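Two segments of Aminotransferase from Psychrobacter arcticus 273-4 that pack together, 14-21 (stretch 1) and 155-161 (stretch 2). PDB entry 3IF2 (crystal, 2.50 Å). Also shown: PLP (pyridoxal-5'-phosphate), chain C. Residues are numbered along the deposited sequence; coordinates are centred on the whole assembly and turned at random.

Stretch 1 14-21: PTGISQLM
Stretch 2, residues 155-161: YIGYSDV

Residues 14-21 enter a helix that rests on the irregular segment 155-161 mainly through side chains; no hydrogen bond crosses between them, and the contact buries 232 Å² summed over both sides. Pro14 (phi/psi -67/115) is extended and stands clear of the partner. Thr15 (-96/-179, chi1 p) occupies the N-cap position: its OG1 accepts from Ser18 N at 3.1 Å, while Thr15 N donates to Ser18 OG at 2.9 Å, a reciprocal pair that suits a threonine and a serine to the start of a helix. The same Thr15 OG1 lies 4.2 Å from Asp160 OD2, a contact without a hydrogen bond.

From Gly16 onward phi/psi stay near -65/-40, and Leu20 N to Gly16 O (3.0 Å) and Met21 N to Ile17 O (2.8 Å) set the helical repeat. Ile17 (m, t) is the centre of the contact. Ile17 CA is 8.1 Å from Ile156 CA, and both CA-to-CB bonds point toward the opposing stretch. The extended chain of Ile17 carries its CD1 to 3.9 Å from Ile156 CG1, 3.4 Å from Ser159 OG and 4.1 Å from Asp160 OD2. Ile156 (-53/-36; t, t) answers with an equally extended apolar chain. Ser159 (-32/-54, chi1 m) turns its hydroxyl back on its own segment, OG donating to Ile156 O at 2.9 Å, so this polar group is satisfied beside the Ile17 methyl. A type I turn from Tyr158 to Val161 carries Ser159 and Asp160 (-115/16, chi1 m), both directed toward the helix.

Ser18 (p) points sideways and Gln19 (m, t) is exposed, out of reach. One turn after Ile17's neighbour Gly16, buried Leu20 (t, p) extends the apolar patch, its CD2 4.1 Å from Ile156 CD1. Met21, deposited as selenomethionine (m, m, m), remains beyond contact range.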

# COMPACT_ATOMS: atom_id res chain seq x y z
N PRO A 14 5.17 6.16 20.92
CA PRO A 14 3.78 5.92 21.29
C PRO A 14 2.99 7.22 21.47
O PRO A 14 3.33 8.03 22.33
CB PRO A 14 3.89 5.14 22.62
CG PRO A 14 5.33 4.78 22.77
CD PRO A 14 6.09 5.80 22.01
N THR A 15 1.99 7.45 20.61
CA THR A 15 1.09 8.61 20.70
C THR A 15 -0.18 8.18 21.46
O THR A 15 -0.27 7.04 21.93
CB THR A 15 0.70 9.15 19.30
OG1 THR A 15 0.03 8.12 18.56
CG2 THR A 15 1.93 9.60 18.53
N GLY A 16 -1.13 9.09 21.63
CA GLY A 16 -2.44 8.75 22.22
C GLY A 16 -3.24 7.85 21.27
O GLY A 16 -3.95 6.95 21.73
N ILE A 17 -3.10 8.09 19.95
CA ILE A 17 -3.77 7.31 18.90
C ILE A 17 -3.20 5.88 18.84
O ILE A 17 -3.97 4.94 18.81
CB ILE A 17 -3.74 8.05 17.50
CG1 ILE A 17 -4.58 9.34 17.58
CG2 ILE A 17 -4.26 7.13 16.35
CD1 ILE A 17 -4.49 10.25 16.37
N SER A 18 -1.87 5.71 18.88
CA SER A 18 -1.27 4.35 18.88
C SER A 18 -1.68 3.53 20.14
O SER A 18 -1.97 2.34 20.01
CB SER A 18 0.26 4.37 18.68
OG SER A 18 0.93 4.82 19.83
N GLN A 19 -1.73 4.17 21.32
CA GLN A 19 -2.17 3.50 22.57
C GLN A 19 -3.67 3.13 22.52
O GLN A 19 -4.05 2.05 22.97
CB GLN A 19 -1.79 4.30 23.84
CG GLN A 19 -0.29 4.15 24.19
CD GLN A 19 0.27 5.13 25.25
OE1 GLN A 19 -0.47 5.84 25.95
NE2 GLN A 19 1.60 5.17 25.37
N LEU A 20 -4.49 3.99 21.93
CA LEU A 20 -5.91 3.69 21.73
C LEU A 20 -6.03 2.52 20.72
O LEU A 20 -6.75 1.56 20.99
CB LEU A 20 -6.67 4.94 21.23
CG LEU A 20 -8.19 4.91 20.97
CD1 LEU A 20 -9.01 4.74 22.27
CD2 LEU A 20 -8.63 6.17 20.23
N MSE A 21 -5.31 2.59 19.60
CA MSE A 21 -5.32 1.53 18.58
C MSE A 21 -4.84 0.17 19.11
O MSE A 21 -5.34 -0.86 18.68
CB MSE A 21 -4.54 1.92 17.30
CG MSE A 21 -5.19 3.06 16.48
SE MSE A 21 -7.11 2.80 16.11
CE MSE A 21 -6.89 1.28 14.80
N TYR A 155 -11.91 13.10 10.76
CA TYR A 155 -11.38 11.74 10.78
C TYR A 155 -10.06 11.57 11.53
O TYR A 155 -9.07 12.22 11.19
CB TYR A 155 -11.27 11.22 9.35
CG TYR A 155 -10.75 9.80 9.20
CD1 TYR A 155 -11.26 8.75 9.98
CD2 TYR A 155 -9.80 9.51 8.21
CE1 TYR A 155 -10.76 7.44 9.81
CE2 TYR A 155 -9.32 8.22 8.02
CZ TYR A 155 -9.79 7.19 8.80
OH TYR A 155 -9.27 5.96 8.58
N ILE A 156 -10.08 10.70 12.54
CA ILE A 156 -8.91 10.36 13.36
C ILE A 156 -7.69 9.93 12.51
O ILE A 156 -6.55 10.24 12.86
CB ILE A 156 -9.27 9.29 14.46
CG1 ILE A 156 -8.15 9.08 15.49
CG2 ILE A 156 -9.66 7.98 13.83
CD1 ILE A 156 -8.56 8.19 16.67
N GLY A 157 -7.95 9.23 11.41
CA GLY A 157 -6.90 8.72 10.50
C GLY A 157 -6.10 9.72 9.66
O GLY A 157 -5.08 9.33 9.07
N TYR A 158 -6.58 10.95 9.56
CA TYR A 158 -5.83 12.01 8.92
C TYR A 158 -4.62 12.43 9.76
O TYR A 158 -3.59 12.75 9.20
CB TYR A 158 -6.66 13.29 8.69
CG TYR A 158 -7.88 13.18 7.79
CD1 TYR A 158 -7.95 12.29 6.70
CD2 TYR A 158 -8.94 14.07 7.96
CE1 TYR A 158 -9.10 12.22 5.88
CE2 TYR A 158 -10.06 14.03 7.14
CZ TYR A 158 -10.16 13.11 6.12
OH TYR A 158 -11.30 13.11 5.34
N SER A 159 -4.78 12.43 11.09
CA SER A 159 -3.79 12.92 12.09
C SER A 159 -2.29 12.84 11.84
O SER A 159 -1.59 13.84 11.92
CB SER A 159 -4.00 12.24 13.45
OG SER A 159 -5.26 12.54 13.98
N ASP A 160 -1.82 11.64 11.54
CA ASP A 160 -0.37 11.36 11.53
C ASP A 160 0.28 11.00 10.20
O ASP A 160 1.41 10.51 10.19
CB ASP A 160 -0.12 10.23 12.56
CG ASP A 160 -0.57 10.59 14.01
OD1 ASP A 160 -0.65 11.78 14.40
OD2 ASP A 160 -0.81 9.64 14.79
N VAL A 161 -0.40 11.28 9.07
CA VAL A 161 0.15 10.88 7.76
C VAL A 161 1.33 11.72 7.26
O VAL A 161 2.04 11.28 6.37
CB VAL A 161 -0.93 10.77 6.65
CG1 VAL A 161 -2.06 9.82 7.07
CG2 VAL A 161 -1.48 12.13 6.25
N1 PLP C . -12.45 8.17 5.17
C2 PLP C . -13.23 8.08 6.30
C2A PLP C . -14.14 9.22 6.62
C3 PLP C . -13.17 6.91 7.10
O3 PLP C . -13.93 6.77 8.23
C4 PLP C . -12.28 5.87 6.75
C4A PLP C . -12.05 4.77 7.79
O4A PLP C . -12.09 3.57 7.49
C5 PLP C . -11.48 6.00 5.57
C6 PLP C . -11.59 7.17 4.80
C5A PLP C . -10.45 4.94 5.12
O4P PLP C . -11.00 3.92 4.31
P PLP C . -10.05 2.93 3.49
O1P PLP C . -8.55 3.08 3.56
O2P PLP C . -10.49 3.18 2.09
O3P PLP C . -10.40 1.58 3.98